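Local structure of homospermidine synthase (Legionella pneumophila subsp. pneumophila str. Philadelphia 1, 2PH5) at residues F286-T300 with Y313-P325. The protein binds NAD and, judging by its family, probably catalyses the formation of the polyamine homospermidine. Residues are numbered along the deposited sequence; the frame is centred on the assembly and turned at random.
Sequences FHGFLITHAETISLT and YRPTVHYAYNPCP
The aromatic ring of Tyr319 is the main bump of this contact, its CD1-CE1 side received by Ile291 CG2 and the edge of His293. With its CG swung away from the backbone N (chi1 -163°), the tyrosine runs alongside Ile291, whose CG2 meets ring atom CD1 of Tyr319 at 3.4 Å. CD2 of His293 lies 3.3 Å from the same CD1 of Tyr319, the two rings meeting obliquely with planes at 59°. The backbones show how a strand can be crossed yet still paired: 286-289 meets 316-322 at 108°, so antiparallel pairing shrinks to a single bridge, in which Tyr321 N donates to Phe289 O at 2.8 Å; the reverse bond, from Phe289 N to Tyr321 O, is modelled implausibly short, and its length is doubtful. Gly288, lacking a side chain, allows this close crossing. Leu290, centre of an inverse gamma turn, crosses His318 at about a right angle and lays CD2 over one face of its imidazole. A water accepts the N-H of Tyr319 and lies where it can donate to Ile291 O, joining strand 316-322 to the loop after 286-289. Towards the strand's C-terminal end Phe286 slides past Asn322, its CE2 3.7 Å from Asn322 CB, and turns its edge to Ala320 O. Towards its N-terminal end, Thr300 OG1 of helix 295-302 rests 3.5 Å from Val317 CB while hydrogen-bonding to Thr296 O. Tyr319 and His293 also touch NAD-binding Asn159 and Pro160 respectively. The chemistry implies a crossing fixed by backbone polar bonds amid mixed side-chain contacts, with Tyr319 OH held by Glu207.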
loop_
_atom_site.group_PDB
_atom_site.type_symbol
_atom_site.label_atom_id
_atom_site.label_comp_id
_atom_site.label_asym_id
_atom_site.label_seq_id
_atom_site.Cartn_x
_atom_site.Cartn_y
_atom_site.Cartn_z
ATOM N N PHE A 286 -1.893 1.658 -14.711
ATOM C CA PHE A 286 -1.754 1.425 -13.280
ATOM C C PHE A 286 -1.113 0.069 -13.028
ATOM O O PHE A 286 -0.880 -0.698 -13.961
ATOM C CB PHE A 286 -3.126 1.471 -12.593
ATOM C CG PHE A 286 -3.992 0.280 -12.894
ATOM C CD1 PHE A 286 -4.569 0.123 -14.155
ATOM C CD2 PHE A 286 -4.200 -0.706 -11.932
ATOM C CE1 PHE A 286 -5.341 -1.000 -14.458
ATOM C CE2 PHE A 286 -4.971 -1.838 -12.220
ATOM C CZ PHE A 286 -5.544 -1.984 -13.491
ATOM N N HIS A 287 -0.809 -0.218 -11.766
ATOM C CA HIS A 287 -0.238 -1.511 -11.418
ATOM C C HIS A 287 -1.236 -2.272 -10.559
ATOM O O HIS A 287 -1.451 -1.938 -9.394
ATOM C CB HIS A 287 1.074 -1.363 -10.646
ATOM C CG HIS A 287 2.230 -0.918 -11.489
ATOM N ND1 HIS A 287 3.535 -0.968 -11.047
ATOM C CD2 HIS A 287 2.274 -0.392 -12.738
ATOM C CE1 HIS A 287 4.333 -0.494 -11.988
ATOM N NE2 HIS A 287 3.593 -0.137 -13.023
ATOM N N GLY A 288 -1.846 -3.301 -11.131
ATOM C CA GLY A 288 -2.803 -4.079 -10.365
ATOM C C GLY A 288 -2.212 -5.371 -9.820
ATOM O O GLY A 288 -1.162 -5.822 -10.279
ATOM N N PHE A 289 -2.872 -5.954 -8.824
ATOM C CA PHE A 289 -2.427 -7.216 -8.249
ATOM C C PHE A 289 -2.898 -8.312 -9.194
ATOM O O PHE A 289 -4.026 -8.261 -9.693
ATOM C CB PHE A 289 -3.053 -7.458 -6.862
ATOM C CG PHE A 289 -2.540 -6.546 -5.791
ATOM C CD1 PHE A 289 -3.113 -5.291 -5.598
ATOM C CD2 PHE A 289 -1.458 -6.925 -4.999
ATOM C CE1 PHE A 289 -2.617 -4.418 -4.633
ATOM C CE2 PHE A 289 -0.951 -6.063 -4.032
ATOM C CZ PHE A 289 -1.531 -4.801 -3.847
ATOM N N LEU A 290 -2.039 -9.294 -9.446
ATOM C CA LEU A 290 -2.392 -10.402 -10.328
ATOM C C LEU A 290 -3.139 -11.478 -9.532
ATOM O O LEU A 290 -2.744 -12.643 -9.499
ATOM C CB LEU A 290 -1.122 -10.967 -10.979
ATOM C CG LEU A 290 -1.140 -12.130 -11.992
ATOM C CD1 LEU A 290 -2.408 -12.183 -12.802
ATOM C CD2 LEU A 290 0.075 -11.974 -12.897
ATOM N N ILE A 291 -4.219 -11.044 -8.881
ATOM C CA ILE A 291 -5.083 -11.901 -8.082
ATOM C C ILE A 291 -5.653 -13.008 -8.950
ATOM O O ILE A 291 -6.153 -12.760 -10.038
ATOM C CB ILE A 291 -6.265 -11.097 -7.468
ATOM C CG1 ILE A 291 -5.980 -10.765 -6.005
ATOM C CG2 ILE A 291 -7.546 -11.908 -7.509
ATOM C CD1 ILE A 291 -4.773 -9.937 -5.794
ATOM N N THR A 292 -5.594 -14.232 -8.453
ATOM C CA THR A 292 -6.089 -15.387 -9.187
ATOM C C THR A 292 -7.622 -15.438 -9.274
ATOM O O THR A 292 -8.317 -14.770 -8.506
ATOM C CB THR A 292 -5.609 -16.662 -8.492
ATOM O OG1 THR A 292 -6.268 -16.781 -7.226
ATOM C CG2 THR A 292 -4.107 -16.598 -8.251
ATOM N N HIS A 293 -8.147 -16.219 -10.219
ATOM C CA HIS A 293 -9.602 -16.397 -10.347
ATOM C C HIS A 293 -10.010 -17.687 -11.056
ATOM O O HIS A 293 -9.170 -18.425 -11.578
ATOM C CB HIS A 293 -10.258 -15.195 -11.033
ATOM C CG HIS A 293 -11.105 -14.363 -10.115
ATOM N ND1 HIS A 293 -12.289 -14.819 -9.570
ATOM C CD2 HIS A 293 -10.940 -13.104 -9.647
ATOM C CE1 HIS A 293 -12.815 -13.876 -8.811
ATOM N NE2 HIS A 293 -12.016 -12.823 -8.839
ATOM N N ALA A 294 -11.311 -17.956 -11.069
ATOM C CA ALA A 294 -11.826 -19.176 -11.685
ATOM C C ALA A 294 -11.947 -19.080 -13.197
ATOM O O ALA A 294 -11.424 -19.926 -13.924
ATOM C CB ALA A 294 -13.184 -19.528 -11.078
ATOM N N GLU A 295 -12.638 -18.042 -13.656
ATOM C CA GLU A 295 -12.871 -17.826 -15.079
ATOM C C GLU A 295 -11.619 -17.556 -15.917
ATOM O O GLU A 295 -11.716 -17.036 -17.031
ATOM C CB GLU A 295 -13.876 -16.680 -15.274
ATOM C CG GLU A 295 -15.143 -17.078 -16.039
ATOM C CD GLU A 295 -16.102 -15.916 -16.264
ATOM O OE1 GLU A 295 -17.131 -16.121 -16.940
ATOM O OE2 GLU A 295 -15.833 -14.804 -15.770
ATOM N N THR A 296 -10.447 -17.895 -15.388
ATOM C CA THR A 296 -9.215 -17.686 -16.141
ATOM C C THR A 296 -9.020 -18.861 -17.094
ATOM O O THR A 296 -8.786 -18.674 -18.285
ATOM C CB THR A 296 -7.979 -17.587 -15.219
ATOM O OG1 THR A 296 -8.146 -16.493 -14.312
ATOM C CG2 THR A 296 -6.720 -17.366 -16.039
ATOM N N ILE A 297 -9.135 -20.073 -16.563
ATOM C CA ILE A 297 -8.964 -21.266 -17.373
ATOM C C ILE A 297 -10.119 -21.467 -18.350
ATOM O O ILE A 297 -9.914 -21.844 -19.507
ATOM C CB ILE A 297 -8.841 -22.510 -16.489
ATOM C CG1 ILE A 297 -7.769 -22.273 -15.423
ATOM C CG2 ILE A 297 -8.523 -23.731 -17.346
ATOM C CD1 ILE A 297 -6.468 -21.703 -15.957
ATOM N N SER A 298 -11.333 -21.210 -17.877
ATOM C CA SER A 298 -12.519 -21.361 -18.706
ATOM C C SER A 298 -12.502 -20.387 -19.886
ATOM O O SER A 298 -12.849 -20.761 -21.005
ATOM C CB SER A 298 -13.778 -21.151 -17.863
ATOM O OG SER A 298 -13.778 -19.869 -17.258
ATOM N N LEU A 299 -12.097 -19.145 -19.649
ATOM C CA LEU A 299 -12.050 -18.163 -20.727
ATOM C C LEU A 299 -10.944 -18.489 -21.717
ATOM O O LEU A 299 -11.149 -18.424 -22.927
ATOM C CB LEU A 299 -11.828 -16.750 -20.177
ATOM C CG LEU A 299 -13.024 -16.129 -19.460
ATOM C CD1 LEU A 299 -12.655 -14.763 -18.899
ATOM C CD2 LEU A 299 -14.185 -16.022 -20.435
ATOM N N THR A 300 -9.771 -18.834 -21.200
ATOM C CA THR A 300 -8.637 -19.160 -22.057
ATOM C C THR A 300 -8.989 -20.273 -23.048
ATOM O O THR A 300 -8.792 -20.116 -24.256
ATOM C CB THR A 300 -7.413 -19.578 -21.220
ATOM O OG1 THR A 300 -7.023 -18.493 -20.373
ATOM C CG2 THR A 300 -6.252 -19.940 -22.124
ATOM N N TYR A 313 -3.813 -21.174 -31.720
ATOM C CA TYR A 313 -3.970 -19.878 -31.076
ATOM C C TYR A 313 -4.561 -19.908 -29.672
ATOM O O TYR A 313 -5.411 -20.741 -29.345
ATOM C CB TYR A 313 -4.857 -18.980 -31.922
ATOM C CG TYR A 313 -5.320 -17.749 -31.185
ATOM C CD1 TYR A 313 -4.448 -16.684 -30.951
ATOM C CD2 TYR A 313 -6.649 -17.629 -30.752
ATOM C CE1 TYR A 313 -4.891 -15.521 -30.313
ATOM C CE2 TYR A 313 -7.102 -16.476 -30.114
ATOM C CZ TYR A 313 -6.222 -15.429 -29.906
ATOM O OH TYR A 313 -6.681 -14.265 -29.348
ATOM N N ARG A 314 -4.128 -18.950 -28.863
ATOM C CA ARG A 314 -4.590 -18.831 -27.498
ATOM C C ARG A 314 -3.990 -17.572 -26.900
ATOM O O ARG A 314 -2.777 -17.389 -26.907
ATOM C CB ARG A 314 -4.143 -20.042 -26.694
ATOM C CG ARG A 314 -4.511 -19.992 -25.238
ATOM C CD ARG A 314 -3.666 -20.979 -24.448
ATOM N NE ARG A 314 -4.074 -22.360 -24.665
ATOM C CZ ARG A 314 -3.307 -23.412 -24.408
ATOM N NH1 ARG A 314 -2.083 -23.241 -23.925
ATOM N NH2 ARG A 314 -3.772 -24.634 -24.623
ATOM N N PRO A 315 -4.840 -16.672 -26.394
ATOM C CA PRO A 315 -4.354 -15.430 -25.789
ATOM C C PRO A 315 -3.985 -15.646 -24.328
ATOM O O PRO A 315 -4.373 -16.643 -23.720
ATOM C CB PRO A 315 -5.548 -14.495 -25.935
ATOM C CG PRO A 315 -6.703 -15.429 -25.728
ATOM C CD PRO A 315 -6.306 -16.640 -26.563
ATOM N N THR A 316 -3.216 -14.720 -23.775
ATOM C CA THR A 316 -2.844 -14.802 -22.373
ATOM C C THR A 316 -4.014 -14.149 -21.636
ATOM O O THR A 316 -4.539 -13.123 -22.080
ATOM C CB THR A 316 -1.514 -14.043 -22.105
ATOM O OG1 THR A 316 -0.414 -14.847 -22.549
ATOM C CG2 THR A 316 -1.342 -13.728 -20.623
ATOM N N VAL A 317 -4.439 -14.765 -20.537
ATOM C CA VAL A 317 -5.552 -14.247 -19.754
ATOM C C VAL A 317 -5.279 -14.312 -18.258
ATOM O O VAL A 317 -4.925 -15.366 -17.724
ATOM C CB VAL A 317 -6.859 -15.038 -20.005
ATOM C CG1 VAL A 317 -8.012 -14.382 -19.245
ATOM C CG2 VAL A 317 -7.163 -15.098 -21.497
ATOM N N HIS A 318 -5.457 -13.176 -17.594
ATOM C CA HIS A 318 -5.273 -13.082 -16.164
ATOM C C HIS A 318 -5.918 -11.804 -15.641
ATOM O O HIS A 318 -6.348 -10.951 -16.418
ATOM C CB HIS A 318 -3.781 -13.152 -15.787
ATOM C CG HIS A 318 -2.981 -11.953 -16.191
ATOM N ND1 HIS A 318 -3.140 -10.718 -15.598
ATOM C CD2 HIS A 318 -1.973 -11.815 -17.086
ATOM C CE1 HIS A 318 -2.261 -9.874 -16.109
ATOM N NE2 HIS A 318 -1.541 -10.513 -17.013
ATOM N N TYR A 319 -5.979 -11.696 -14.318
ATOM C CA TYR A 319 -6.602 -10.580 -13.618
ATOM C C TYR A 319 -5.566 -9.500 -13.228
ATOM O O TYR A 319 -4.446 -9.818 -12.832
ATOM C CB TYR A 319 -7.305 -11.159 -12.370
ATOM C CG TYR A 319 -8.354 -10.296 -11.686
ATOM C CD1 TYR A 319 -8.857 -10.642 -10.423
ATOM C CD2 TYR A 319 -8.840 -9.133 -12.292
ATOM C CE1 TYR A 319 -9.819 -9.841 -9.776
ATOM C CE2 TYR A 319 -9.796 -8.330 -11.665
ATOM C CZ TYR A 319 -10.279 -8.690 -10.410
ATOM O OH TYR A 319 -11.231 -7.896 -9.802
ATOM N N ALA A 320 -5.943 -8.230 -13.371
ATOM C CA ALA A 320 -5.101 -7.077 -13.013
ATOM C C ALA A 320 -5.999 -6.232 -12.105
ATOM O O ALA A 320 -6.676 -5.304 -12.561
ATOM C CB ALA A 320 -4.717 -6.283 -14.271
ATOM N N TYR A 321 -6.002 -6.569 -10.821
ATOM C CA TYR A 321 -6.858 -5.920 -9.829
ATOM C C TYR A 321 -6.213 -4.860 -8.956
ATOM O O TYR A 321 -5.094 -5.019 -8.476
ATOM C CB TYR A 321 -7.454 -6.990 -8.908
ATOM C CG TYR A 321 -8.487 -6.501 -7.905
ATOM C CD1 TYR A 321 -8.521 -7.017 -6.612
ATOM C CD2 TYR A 321 -9.482 -5.586 -8.272
ATOM C CE1 TYR A 321 -9.516 -6.649 -5.714
ATOM C CE2 TYR A 321 -10.489 -5.212 -7.372
ATOM C CZ TYR A 321 -10.498 -5.751 -6.095
ATOM O OH TYR A 321 -11.492 -5.402 -5.208
ATOM N N ASN A 322 -6.952 -3.783 -8.736
ATOM C CA ASN A 322 -6.498 -2.705 -7.876
ATOM C C ASN A 322 -7.719 -2.400 -7.022
ATOM O O ASN A 322 -8.644 -1.710 -7.464
ATOM C CB ASN A 322 -6.102 -1.482 -8.693
ATOM C CG ASN A 322 -5.407 -0.428 -7.856
ATOM O OD1 ASN A 322 -5.195 0.694 -8.307
ATOM N ND2 ASN A 322 -5.042 -0.784 -6.635
ATOM N N PRO A 323 -7.746 -2.935 -5.788
ATOM C CA PRO A 323 -8.850 -2.749 -4.840
ATOM C C PRO A 323 -8.960 -1.322 -4.316
ATOM O O PRO A 323 -8.159 -0.454 -4.663
ATOM C CB PRO A 323 -8.518 -3.748 -3.740
ATOM C CG PRO A 323 -7.033 -3.659 -3.685
ATOM C CD PRO A 323 -6.634 -3.667 -5.152
ATOM N N CYS A 324 -9.969 -1.081 -3.490
ATOM C CA CYS A 324 -10.173 0.241 -2.922
ATOM C C CYS A 324 -9.001 0.536 -1.990
ATOM O O CYS A 324 -8.477 -0.366 -1.340
ATOM C CB CYS A 324 -11.484 0.282 -2.152
ATOM S SG CYS A 324 -11.479 -0.788 -0.722
ATOM N N PRO A 325 -8.571 1.806 -1.911
ATOM C CA PRO A 325 -7.445 2.161 -1.039
ATOM C C PRO A 325 -7.419 1.476 0.332
ATOM O O PRO A 325 -6.342 1.161 0.847
ATOM C CB PRO A 325 -7.531 3.692 -0.949
ATOM C CG PRO A 325 -8.915 4.025 -1.434
ATOM C CD PRO A 325 -9.176 3.008 -2.501
HETATM O O HOH W 1 -5.423 -13.877 -12.612
#